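Local coordinates for catalase (PDB 4QOL), which breaks hydrogen peroxide down to water and oxygen at a heme and also shows peroxidase-like reactivity toward phenolic substrates, at residues A[321-326]-A[397-402]; A[325-328]-A[333-336]; A[329-334]-A[414-419]. One frame throughout, in Å; residues are numbered along the deposited sequence.

How the contacts relate
Along the chain the first segments of contacts 1, 2 and 3 overlap or adjoin, running from 321 to 334, and helix 331-348 carries 333-336 onward; the partners 397-402 and 414-419 come much later. Contacts 1 and 2 share Ile-325 and Glu-326 of strand 325-327, and their centres are about 13 Å apart. Contacts 2 and 3 share Leu-333 and Gln-334, with centres about 12 Å apart; the centres of contacts 1 and 3 are about 23 Å apart. The series leads from the surface inward to the heme and out again to the loop before helix 423-431, so one short strand-to-helix connection joins the antiparallel sheet, the heme pocket and neighbouring subunits.

Contact 1. Residues A[321-326]-A[397-402]; sequences LVPGIE and PHYKES
Pro-323 and Tyr-399 mark the nearest backbone approach, their CA atoms 6.6 Å apart, where the type II turn Val-322 to Ile-325 faces the loop that follows a short 3-10 segment. Gly-324 takes the third position of that turn, with backbone angles at which a side chain would collide with the carbonyl O of Pro-323. From the turn, CG of the Pro-323 ring reaches the edge of the Tyr-399 ring, 3.7 Å from CD1 and near the ring plane, while His-398 ND1 lies over one ring face. The polar grip comes from Glu-326. Its CG stands anti to the carbonyl carbon (chi1 -69°), and the extended chain beyond presents both carboxylate oxygens to Ser-402. Glu-326 OE2 accepts from Ser-402 N at 2.9 Å in an almost straight bond (175°), met on the syn side, and Glu-326 OE1 takes a very short bond of 2.5 Å from Ser-402 OG. Ser-402 thus engages both oxygens, which should restrict the rotation of the carboxylate. Glu-401 CB packs 3.5 Å from Glu-326 OE2, and the Glu-401 carboxylate forms a salt bridge with Arg-413 of the third subunit. Val-15 and Pro-16 of the second subunit pack on Pro-323 and Tyr-399 respectively. Strand 325-327, which carries Glu-326, pairs antiparallel with strand 202-205, whose Val-205 touches both Glu-326 and Ser-402.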
loop_
_atom_site.group_PDB
_atom_site.type_symbol
_atom_site.label_atom_id
_atom_site.label_comp_id
_atom_site.label_asym_id
_atom_site.label_seq_id
_atom_site.Cartn_x
_atom_site.Cartn_y
_atom_site.Cartn_z
ATOM N N LEU A 321 -26.228 -6.375 -3.405
ATOM C CA LEU A 321 -27.643 -6.735 -3.650
ATOM C C LEU A 321 -28.474 -6.323 -2.458
ATOM O O LEU A 321 -27.924 -6.178 -1.355
ATOM C CB LEU A 321 -27.697 -8.235 -3.878
ATOM C CG LEU A 321 -26.996 -8.750 -5.136
ATOM C CD1 LEU A 321 -26.611 -10.217 -5.053
ATOM C CD2 LEU A 321 -27.817 -8.489 -6.375
ATOM N N VAL A 322 -29.773 -6.140 -2.652
ATOM C CA VAL A 322 -30.659 -5.712 -1.604
ATOM C C VAL A 322 -31.766 -6.757 -1.479
ATOM O O VAL A 322 -31.957 -7.547 -2.433
ATOM C CB VAL A 322 -31.227 -4.299 -1.818
ATOM C CG1 VAL A 322 -30.125 -3.241 -1.646
ATOM C CG2 VAL A 322 -31.902 -4.144 -3.156
ATOM N N PRO A 323 -32.412 -6.808 -0.319
ATOM C CA PRO A 323 -33.410 -7.828 -0.123
ATOM C C PRO A 323 -34.435 -7.815 -1.230
ATOM O O PRO A 323 -34.961 -6.745 -1.588
ATOM C CB PRO A 323 -34.011 -7.454 1.261
ATOM C CG PRO A 323 -32.900 -6.809 1.972
ATOM C CD PRO A 323 -32.222 -6.000 0.909
ATOM N N GLY A 324 -34.697 -9.018 -1.776
ATOM C CA GLY A 324 -35.588 -9.190 -2.950
ATOM C C GLY A 324 -34.907 -9.285 -4.300
ATOM O O GLY A 324 -35.528 -9.578 -5.303
ATOM N N ILE A 325 -33.599 -8.987 -4.321
ATOM C CA ILE A 325 -32.809 -9.108 -5.560
ATOM C C ILE A 325 -31.564 -9.902 -5.268
ATOM O O ILE A 325 -30.771 -9.526 -4.391
ATOM C CB ILE A 325 -32.400 -7.734 -6.071
ATOM C CG1 ILE A 325 -33.600 -6.785 -6.227
ATOM C CG2 ILE A 325 -31.730 -7.847 -7.442
ATOM C CD1 ILE A 325 -33.327 -5.350 -6.663
ATOM N N GLU A 326 -31.431 -11.023 -5.964
ATOM C CA GLU A 326 -30.388 -12.005 -5.710
ATOM C C GLU A 326 -29.613 -12.361 -6.988
ATOM O O GLU A 326 -30.095 -12.137 -8.089
ATOM C CB GLU A 326 -31.005 -13.249 -5.080
ATOM C CG GLU A 326 -31.493 -12.928 -3.667
ATOM C CD GLU A 326 -32.118 -14.053 -2.914
ATOM O OE1 GLU A 326 -31.847 -15.216 -3.248
ATOM O OE2 GLU A 326 -32.864 -13.745 -1.936
ATOM N N PRO A 397 -33.633 -11.879 11.232
ATOM C CA PRO A 397 -33.985 -12.926 10.292
ATOM C C PRO A 397 -35.042 -12.543 9.260
ATOM O O PRO A 397 -35.140 -13.219 8.225
ATOM C CB PRO A 397 -34.463 -14.067 11.189
ATOM C CG PRO A 397 -34.819 -13.430 12.496
ATOM C CD PRO A 397 -33.931 -12.232 12.635
ATOM N N HIS A 398 -35.735 -11.423 9.438
ATOM C CA HIS A 398 -36.579 -10.910 8.348
ATOM C C HIS A 398 -35.750 -10.672 7.061
ATOM O O HIS A 398 -36.320 -10.604 5.984
ATOM C CB HIS A 398 -37.288 -9.612 8.712
ATOM C CG HIS A 398 -38.256 -9.132 7.652
ATOM N ND1 HIS A 398 -38.103 -7.934 6.976
ATOM C CD2 HIS A 398 -39.370 -9.712 7.134
ATOM C CE1 HIS A 398 -39.095 -7.785 6.110
ATOM N NE2 HIS A 398 -39.876 -8.853 6.182
ATOM N N TYR A 399 -34.459 -10.464 7.196
ATOM C CA TYR A 399 -33.654 -10.097 6.027
ATOM C C TYR A 399 -32.839 -11.246 5.448
ATOM O O TYR A 399 -31.902 -11.003 4.665
ATOM C CB TYR A 399 -32.773 -8.929 6.373
ATOM C CG TYR A 399 -33.586 -7.687 6.550
ATOM C CD1 TYR A 399 -34.033 -7.003 5.457
ATOM C CD2 TYR A 399 -33.969 -7.236 7.808
ATOM C CE1 TYR A 399 -34.803 -5.878 5.586
ATOM C CE2 TYR A 399 -34.725 -6.099 7.949
ATOM C CZ TYR A 399 -35.143 -5.429 6.846
ATOM O OH TYR A 399 -35.892 -4.290 6.936
ATOM N N LYS A 400 -33.178 -12.485 5.797
ATOM C CA LYS A 400 -32.544 -13.628 5.183
ATOM C C LYS A 400 -32.828 -13.624 3.680
ATOM O O LYS A 400 -33.903 -13.244 3.234
ATOM C CB LYS A 400 -33.016 -14.952 5.824
ATOM C CG LYS A 400 -32.287 -15.231 7.138
ATOM C CD LYS A 400 -32.470 -16.670 7.595
ATOM C CE LYS A 400 -31.515 -17.605 6.840
ATOM N NZ LYS A 400 -31.722 -19.043 7.224
ATOM N N GLU A 401 -31.851 -14.089 2.920
ATOM C CA GLU A 401 -32.030 -14.318 1.524
ATOM C C GLU A 401 -32.735 -15.650 1.266
ATOM O O GLU A 401 -32.929 -16.485 2.186
ATOM C CB GLU A 401 -30.704 -14.261 0.770
ATOM C CG GLU A 401 -29.744 -15.405 1.029
ATOM C CD GLU A 401 -28.326 -14.947 1.345
ATOM O OE1 GLU A 401 -27.725 -14.293 0.474
ATOM O OE2 GLU A 401 -27.802 -15.268 2.456
ATOM N N SER A 402 -33.136 -15.852 0.013
ATOM C CA SER A 402 -33.793 -17.086 -0.406
ATOM C C SER A 402 -32.849 -18.272 -0.342
ATOM O O SER A 402 -31.634 -18.078 -0.167
ATOM C CB SER A 402 -34.400 -16.961 -1.821
ATOM O OG SER A 402 -33.417 -17.116 -2.892
#

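Contact 2. Residues A[325-328]-A[333-336]; sequences IEAS and LQGR. With HEM (protoporphyrin IX containing Fe), chain E.
Gln-334 NE2 donates to Ser-328 O at 2.9 Å, a somewhat bent bond (146°) that lies close to the plane of the Gln-334 amide. The side chain bends at chi2 to bring NE2 back to the Ser-328 carbonyl, and its OE1 accepts from Ser-32 N of the fourth subunit, so both ends of the amide are engaged and its flip is settled. Beside it, Leu-333 has CG anti to the backbone N (chi1 174°), which sends CD2 toward Ala-327 and Ser-328. There Leu-333 CD2 meets Ala-327 CB at 3.9 Å and lies 3.7 Å from Ser-328 N, a buried amide with no hydrogen-bond partner in the model. Ser-328 OG is held by Thr-201 O and Asp-330 N. Further along the helix, Arg-336 turns to the heme. Its guanidinium lies face-on to the macrocycle, with C2C facing its centre, and Arg-336 NH2 comes 3.3 Å from C4C of the heme. NH1 bonds His-200, which also holds Asp-330, while NH2 bonds Val-128 O and the hydroxyl of Tyr-340, probably the proximal iron ligand, as the helical Arg-x-x-x-Tyr pattern of heme catalases suggests. A leucine in place of Arg-336 would probably leave Tyr-340 OH, His-200 NE2 and Val-128 O without this partner and lose the flat group stacked on the pyrrole. A guanidinium stacked on a pyrrole and bonded to Tyr-340 OH is consistent with Arg-336 polarising that oxygen, and so probably the heme, if Tyr-340 is the iron ligand.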
loop_
_atom_site.group_PDB
_atom_site.type_symbol
_atom_site.label_atom_id
_atom_site.label_comp_id
_atom_site.label_asym_id
_atom_site.label_seq_id
_atom_site.Cartn_x
_atom_site.Cartn_y
_atom_site.Cartn_z
ATOM N N ILE A 325 -33.599 -8.987 -4.321
ATOM C CA ILE A 325 -32.809 -9.108 -5.560
ATOM C C ILE A 325 -31.564 -9.902 -5.268
ATOM O O ILE A 325 -30.771 -9.526 -4.391
ATOM C CB ILE A 325 -32.400 -7.734 -6.071
ATOM C CG1 ILE A 325 -33.600 -6.785 -6.227
ATOM C CG2 ILE A 325 -31.730 -7.847 -7.442
ATOM C CD1 ILE A 325 -33.327 -5.350 -6.663
ATOM N N GLU A 326 -31.431 -11.023 -5.964
ATOM C CA GLU A 326 -30.388 -12.005 -5.710
ATOM C C GLU A 326 -29.613 -12.361 -6.988
ATOM O O GLU A 326 -30.095 -12.137 -8.089
ATOM C CB GLU A 326 -31.005 -13.249 -5.080
ATOM C CG GLU A 326 -31.493 -12.928 -3.667
ATOM C CD GLU A 326 -32.118 -14.053 -2.914
ATOM O OE1 GLU A 326 -31.847 -15.216 -3.248
ATOM O OE2 GLU A 326 -32.864 -13.745 -1.936
ATOM N N ALA A 327 -28.409 -12.924 -6.808
ATOM C CA ALA A 327 -27.639 -13.436 -7.959
ATOM C C ALA A 327 -28.356 -14.618 -8.565
ATOM O O ALA A 327 -29.082 -15.362 -7.866
ATOM C CB ALA A 327 -26.225 -13.824 -7.526
ATOM N N SER A 328 -28.232 -14.817 -9.847
ATOM C CA SER A 328 -28.507 -16.107 -10.397
ATOM C C SER A 328 -27.229 -16.954 -10.372
ATOM O O SER A 328 -26.099 -16.448 -10.117
ATOM C CB SER A 328 -29.014 -16.007 -11.818
ATOM O OG SER A 328 -27.963 -15.702 -12.762
ATOM N N LEU A 333 -21.334 -14.097 -13.655
ATOM C CA LEU A 333 -21.791 -13.292 -12.473
ATOM C C LEU A 333 -21.157 -13.773 -11.165
ATOM O O LEU A 333 -20.691 -12.960 -10.361
ATOM C CB LEU A 333 -23.280 -13.315 -12.366
ATOM C CG LEU A 333 -23.899 -12.648 -11.131
ATOM C CD1 LEU A 333 -23.518 -11.187 -11.021
ATOM C CD2 LEU A 333 -25.443 -12.806 -11.208
ATOM N N GLN A 334 -21.123 -15.070 -10.972
ATOM C CA GLN A 334 -20.595 -15.588 -9.738
ATOM C C GLN A 334 -19.186 -15.066 -9.395
ATOM O O GLN A 334 -18.913 -14.727 -8.262
ATOM C CB GLN A 334 -20.645 -17.119 -9.712
ATOM C CG GLN A 334 -22.051 -17.702 -9.766
ATOM C CD GLN A 334 -22.746 -17.802 -8.437
ATOM O OE1 GLN A 334 -22.185 -18.328 -7.482
ATOM N NE2 GLN A 334 -23.931 -17.274 -8.346
ATOM N N GLY A 335 -18.297 -15.070 -10.363
ATOM C CA GLY A 335 -16.975 -14.543 -10.160
ATOM C C GLY A 335 -16.961 -13.065 -9.860
ATOM O O GLY A 335 -16.106 -12.579 -9.102
ATOM N N ARG A 336 -17.824 -12.324 -10.534
ATOM C CA ARG A 336 -17.898 -10.848 -10.320
ATOM C C ARG A 336 -18.219 -10.531 -8.924
ATOM O O ARG A 336 -17.770 -9.553 -8.355
ATOM C CB ARG A 336 -18.936 -10.221 -11.275
ATOM C CG ARG A 336 -18.607 -10.336 -12.763
ATOM C CD ARG A 336 -19.714 -9.729 -13.638
ATOM N NE ARG A 336 -19.694 -8.249 -13.530
ATOM C CZ ARG A 336 -20.709 -7.450 -13.791
ATOM N NH1 ARG A 336 -21.838 -7.961 -14.138
ATOM N NH2 ARG A 336 -20.589 -6.137 -13.699
HETATM C CHA HEM E . -15.215 -2.730 -13.692
HETATM C CHB HEM E . -14.099 -7.418 -13.133
HETATM C CHC HEM E . -17.713 -8.576 -16.357
HETATM C CHD HEM E . -19.141 -3.948 -16.231
HETATM C C1A HEM E . -14.585 -3.901 -13.299
HETATM C C2A HEM E . -13.441 -3.982 -12.441
HETATM C C3A HEM E . -13.133 -5.298 -12.284
HETATM C C4A HEM E . -14.077 -6.027 -13.031
HETATM C CMA HEM E . -12.101 -5.993 -11.444
HETATM C CAA HEM E . -12.772 -2.802 -11.812
HETATM C CBA HEM E . -13.752 -2.288 -10.736
HETATM C CGA HEM E . -13.151 -1.226 -9.894
HETATM O O1A HEM E . -13.913 -0.558 -9.165
HETATM O O2A HEM E . -11.911 -1.070 -9.827
HETATM C C1B HEM E . -15.002 -8.093 -14.002
HETATM C C2B HEM E . -14.982 -9.515 -14.155
HETATM C C3B HEM E . -15.959 -9.856 -15.055
HETATM C C4B HEM E . -16.647 -8.613 -15.433
HETATM C CMB HEM E . -14.039 -10.440 -13.430
HETATM C CAB HEM E . -16.370 -11.178 -15.529
HETATM C CBB HEM E . -15.965 -12.263 -14.865
HETATM C C1C HEM E . -18.424 -7.400 -16.595
HETATM C C2C HEM E . -19.683 -7.370 -17.149
HETATM C C3C HEM E . -20.071 -6.066 -17.137
HETATM C C4C HEM E . -19.079 -5.289 -16.495
HETATM C CMC HEM E . -20.385 -8.573 -17.741
HETATM C CAC HEM E . -21.355 -5.579 -17.516
HETATM C CBC HEM E . -22.374 -6.416 -17.426
HETATM C C1D HEM E . -18.141 -3.276 -15.511
HETATM C C2D HEM E . -18.189 -1.827 -15.318
HETATM C C3D HEM E . -17.096 -1.459 -14.643
HETATM C C4D HEM E . -16.379 -2.708 -14.407
HETATM C CMD HEM E . -19.301 -0.970 -15.848
HETATM C CAD HEM E . -16.704 -0.076 -14.189
HETATM C CBD HEM E . -17.501 0.194 -12.893
HETATM C CGD HEM E . -17.106 1.588 -12.502
HETATM O O1D HEM E . -17.694 2.509 -13.057
HETATM O O2D HEM E . -16.213 1.811 -11.642
HETATM N NA HEM E . -15.001 -5.190 -13.643
HETATM N NB HEM E . -16.002 -7.634 -14.777
HETATM N NC HEM E . -18.087 -6.148 -16.129
HETATM N ND HEM E . -17.046 -3.780 -14.952
HETATM FE FE HEM E . -16.549 -5.631 -14.873
#

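Contact 3. Residues A[329-334]-A[414-419]; sequences EDKLLQ and QKIEKP. With HEM (protoporphyrin IX containing Fe), chain E.
Lys-331 reaches across to Gln-414 and Ile-416 from the first turn of helix 331-348. Its CB points toward the loop, CG sits anti to the carbonyl carbon (chi1 -64°), and the chain runs on fully extended through CD, sliding past Ile-416 in the opposite direction. Its CE is the first atom to touch, Lys-331 CE lying 4.0 Å from Ile-416 CG2. Just before this lysine, Asp-330 caps the N-terminus of the helix: Asp-330 OD1 accepts from Leu-333 N at 3.0 Å in a bond that is nearly straight (170°) but arrives well above the carboxylate plane, with a second, weak bond from Leu-332 N. In the same turn Leu-332 CD1 lies 3.6 Å from CBB of a heme vinyl group, in the pocket. Beyond CE, Lys-331 NZ lies 2.7 Å from Gln-414 O, at an angle too poor for a hydrogen bond. Lys-331 NZ instead donates to a water at 2.9 Å. Gln-414 N donates to the same water at 3.1 Å, bridging helix and loop. The strongest partner of the ammonium is His-28 O of the fourth subunit; that histidine also packs on Gln-414 and Ile-416 in the loop leading to helix 423-431.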
loop_
_atom_site.group_PDB
_atom_site.type_symbol
_atom_site.label_atom_id
_atom_site.label_comp_id
_atom_site.label_asym_id
_atom_site.label_seq_id
_atom_site.Cartn_x
_atom_site.Cartn_y
_atom_site.Cartn_z
ATOM N N GLU A 329 -27.409 -18.182 -10.834
ATOM C CA GLU A 329 -26.333 -19.166 -11.014
ATOM C C GLU A 329 -25.319 -18.906 -12.148
ATOM O O GLU A 329 -24.326 -19.617 -12.261
ATOM C CB GLU A 329 -27.030 -20.531 -11.136
ATOM C CG GLU A 329 -28.200 -20.478 -12.127
ATOM C CD GLU A 329 -29.682 -20.126 -11.591
ATOM O OE1 GLU A 329 -30.029 -19.318 -10.689
ATOM O OE2 GLU A 329 -30.655 -20.657 -12.205
ATOM N N ASP A 330 -25.532 -17.856 -12.925
ATOM C CA ASP A 330 -24.670 -17.479 -14.048
ATOM C C ASP A 330 -23.177 -17.485 -13.574
ATOM O O ASP A 330 -22.874 -16.764 -12.646
ATOM C CB ASP A 330 -25.187 -16.109 -14.506
ATOM C CG ASP A 330 -24.319 -15.420 -15.602
ATOM O OD1 ASP A 330 -23.097 -15.545 -15.549
ATOM O OD2 ASP A 330 -24.887 -14.601 -16.360
ATOM N N LYS A 331 -22.285 -18.262 -14.244
ATOM C CA LYS A 331 -21.008 -18.541 -13.686
ATOM C C LYS A 331 -20.056 -17.318 -13.912
ATOM O O LYS A 331 -19.036 -17.237 -13.269
ATOM C CB LYS A 331 -20.336 -19.770 -14.311
ATOM C CG LYS A 331 -21.075 -21.083 -14.085
ATOM C CD LYS A 331 -20.313 -22.250 -14.723
ATOM C CE LYS A 331 -21.201 -23.473 -14.806
ATOM N NZ LYS A 331 -20.450 -24.567 -15.444
ATOM N N LEU A 332 -20.436 -16.461 -14.853
ATOM C CA LEU A 332 -19.703 -15.202 -15.108
ATOM C C LEU A 332 -20.048 -14.230 -13.951
ATOM O O LEU A 332 -19.120 -13.746 -13.261
ATOM C CB LEU A 332 -20.127 -14.671 -16.478
ATOM C CG LEU A 332 -19.248 -13.493 -16.952
ATOM C CD1 LEU A 332 -17.861 -13.982 -17.360
ATOM C CD2 LEU A 332 -19.985 -12.820 -18.064
ATOM N N LEU A 333 -21.334 -14.097 -13.655
ATOM C CA LEU A 333 -21.791 -13.292 -12.473
ATOM C C LEU A 333 -21.157 -13.773 -11.165
ATOM O O LEU A 333 -20.691 -12.960 -10.361
ATOM C CB LEU A 333 -23.280 -13.315 -12.366
ATOM C CG LEU A 333 -23.899 -12.648 -11.131
ATOM C CD1 LEU A 333 -23.518 -11.187 -11.021
ATOM C CD2 LEU A 333 -25.443 -12.806 -11.208
ATOM N N GLN A 334 -21.123 -15.070 -10.972
ATOM C CA GLN A 334 -20.595 -15.588 -9.738
ATOM C C GLN A 334 -19.186 -15.066 -9.395
ATOM O O GLN A 334 -18.913 -14.727 -8.262
ATOM C CB GLN A 334 -20.645 -17.119 -9.712
ATOM C CG GLN A 334 -22.051 -17.702 -9.766
ATOM C CD GLN A 334 -22.746 -17.802 -8.437
ATOM O OE1 GLN A 334 -22.185 -18.328 -7.482
ATOM N NE2 GLN A 334 -23.931 -17.274 -8.346
ATOM N N GLN A 414 -17.332 -28.184 -15.248
ATOM C CA GLN A 414 -17.952 -28.659 -16.455
ATOM C C GLN A 414 -18.783 -27.556 -17.102
ATOM O O GLN A 414 -19.564 -26.875 -16.430
ATOM C CB GLN A 414 -18.900 -29.828 -16.050
ATOM C CG GLN A 414 -19.605 -30.594 -17.153
ATOM C CD GLN A 414 -20.585 -31.609 -16.505
ATOM O OE1 GLN A 414 -20.373 -32.060 -15.373
ATOM N NE2 GLN A 414 -21.656 -31.925 -17.203
ATOM N N LYS A 415 -18.723 -27.472 -18.418
ATOM C CA LYS A 415 -19.501 -26.479 -19.163
ATOM C C LYS A 415 -20.974 -26.693 -19.020
ATOM O O LYS A 415 -21.431 -27.814 -18.830
ATOM C CB LYS A 415 -19.045 -26.468 -20.656
ATOM C CG LYS A 415 -19.572 -25.285 -21.462
ATOM C CD LYS A 415 -19.574 -25.563 -22.957
ATOM C CE LYS A 415 -18.181 -25.655 -23.512
ATOM N NZ LYS A 415 -18.275 -25.769 -24.999
ATOM N N ILE A 416 -21.740 -25.599 -19.000
ATOM C CA ILE A 416 -23.161 -25.705 -19.010
ATOM C C ILE A 416 -23.661 -26.561 -20.189
ATOM O O ILE A 416 -23.016 -26.692 -21.263
ATOM C CB ILE A 416 -23.879 -24.335 -19.138
ATOM C CG1 ILE A 416 -23.352 -23.563 -20.380
ATOM C CG2 ILE A 416 -23.709 -23.518 -17.864
ATOM C CD1 ILE A 416 -24.299 -22.505 -20.840
ATOM N N GLU A 417 -24.832 -27.147 -19.969
ATOM C CA GLU A 417 -25.555 -27.786 -21.068
ATOM C C GLU A 417 -26.156 -26.752 -21.979
ATOM O O GLU A 417 -26.271 -25.585 -21.620
ATOM C CB GLU A 417 -26.663 -28.697 -20.504
ATOM C CG GLU A 417 -26.071 -29.829 -19.664
ATOM C CD GLU A 417 -25.413 -30.964 -20.446
ATOM O OE1 GLU A 417 -25.133 -31.993 -19.777
ATOM O OE2 GLU A 417 -25.146 -30.844 -21.698
ATOM N N LYS A 418 -26.525 -27.182 -23.162
ATOM C CA LYS A 418 -27.098 -26.302 -24.192
ATOM C C LYS A 418 -26.302 -24.998 -24.422
ATOM O O LYS A 418 -26.908 -23.935 -24.476
ATOM C CB LYS A 418 -28.540 -25.909 -23.869
ATOM C CG LYS A 418 -29.488 -27.032 -23.440
ATOM C CD LYS A 418 -30.869 -26.416 -23.055
ATOM C CE LYS A 418 -31.064 -25.811 -21.663
ATOM N NZ LYS A 418 -32.500 -25.391 -21.454
ATOM N N PRO A 419 -25.019 -25.105 -24.721
ATOM C CA PRO A 419 -24.274 -23.831 -24.906
ATOM C C PRO A 419 -24.706 -23.093 -26.132
ATOM O O PRO A 419 -24.681 -21.855 -26.109
ATOM C CB PRO A 419 -22.822 -24.282 -25.065
ATOM C CG PRO A 419 -22.883 -25.736 -25.471
ATOM C CD PRO A 419 -24.115 -26.268 -24.745
HETATM C CHA HEM E . -15.215 -2.730 -13.692
HETATM C CHB HEM E . -14.099 -7.418 -13.133
HETATM C CHC HEM E . -17.713 -8.576 -16.357
HETATM C CHD HEM E . -19.141 -3.948 -16.231
HETATM C C1A HEM E . -14.585 -3.901 -13.299
HETATM C C2A HEM E . -13.441 -3.982 -12.441
HETATM C C3A HEM E . -13.133 -5.298 -12.284
HETATM C C4A HEM E . -14.077 -6.027 -13.031
HETATM C CMA HEM E . -12.101 -5.993 -11.444
HETATM C CAA HEM E . -12.772 -2.802 -11.812
HETATM C CBA HEM E . -13.752 -2.288 -10.736
HETATM C CGA HEM E . -13.151 -1.226 -9.894
HETATM O O1A HEM E . -13.913 -0.558 -9.165
HETATM O O2A HEM E . -11.911 -1.070 -9.827
HETATM C C1B HEM E . -15.002 -8.093 -14.002
HETATM C C2B HEM E . -14.982 -9.515 -14.155
HETATM C C3B HEM E . -15.959 -9.856 -15.055
HETATM C C4B HEM E . -16.647 -8.613 -15.433
HETATM C CMB HEM E . -14.039 -10.440 -13.430
HETATM C CAB HEM E . -16.370 -11.178 -15.529
HETATM C CBB HEM E . -15.965 -12.263 -14.865
HETATM C C1C HEM E . -18.424 -7.400 -16.595
HETATM C C2C HEM E . -19.683 -7.370 -17.149
HETATM C C3C HEM E . -20.071 -6.066 -17.137
HETATM C C4C HEM E . -19.079 -5.289 -16.495
HETATM C CMC HEM E . -20.385 -8.573 -17.741
HETATM C CAC HEM E . -21.355 -5.579 -17.516
HETATM C CBC HEM E . -22.374 -6.416 -17.426
HETATM C C1D HEM E . -18.141 -3.276 -15.511
HETATM C C2D HEM E . -18.189 -1.827 -15.318
HETATM C C3D HEM E . -17.096 -1.459 -14.643
HETATM C C4D HEM E . -16.379 -2.708 -14.407
HETATM C CMD HEM E . -19.301 -0.970 -15.848
HETATM C CAD HEM E . -16.704 -0.076 -14.189
HETATM C CBD HEM E . -17.501 0.194 -12.893
HETATM C CGD HEM E . -17.106 1.588 -12.502
HETATM O O1D HEM E . -17.694 2.509 -13.057
HETATM O O2D HEM E . -16.213 1.811 -11.642
HETATM N NA HEM E . -15.001 -5.190 -13.643
HETATM N NB HEM E . -16.002 -7.634 -14.777
HETATM N NC HEM E . -18.087 -6.148 -16.129
HETATM N ND HEM E . -17.046 -3.780 -14.952
HETATM FE FE HEM E . -16.549 -5.631 -14.873
HETATM O O HOH W 1 -18.531 -25.812 -13.660
#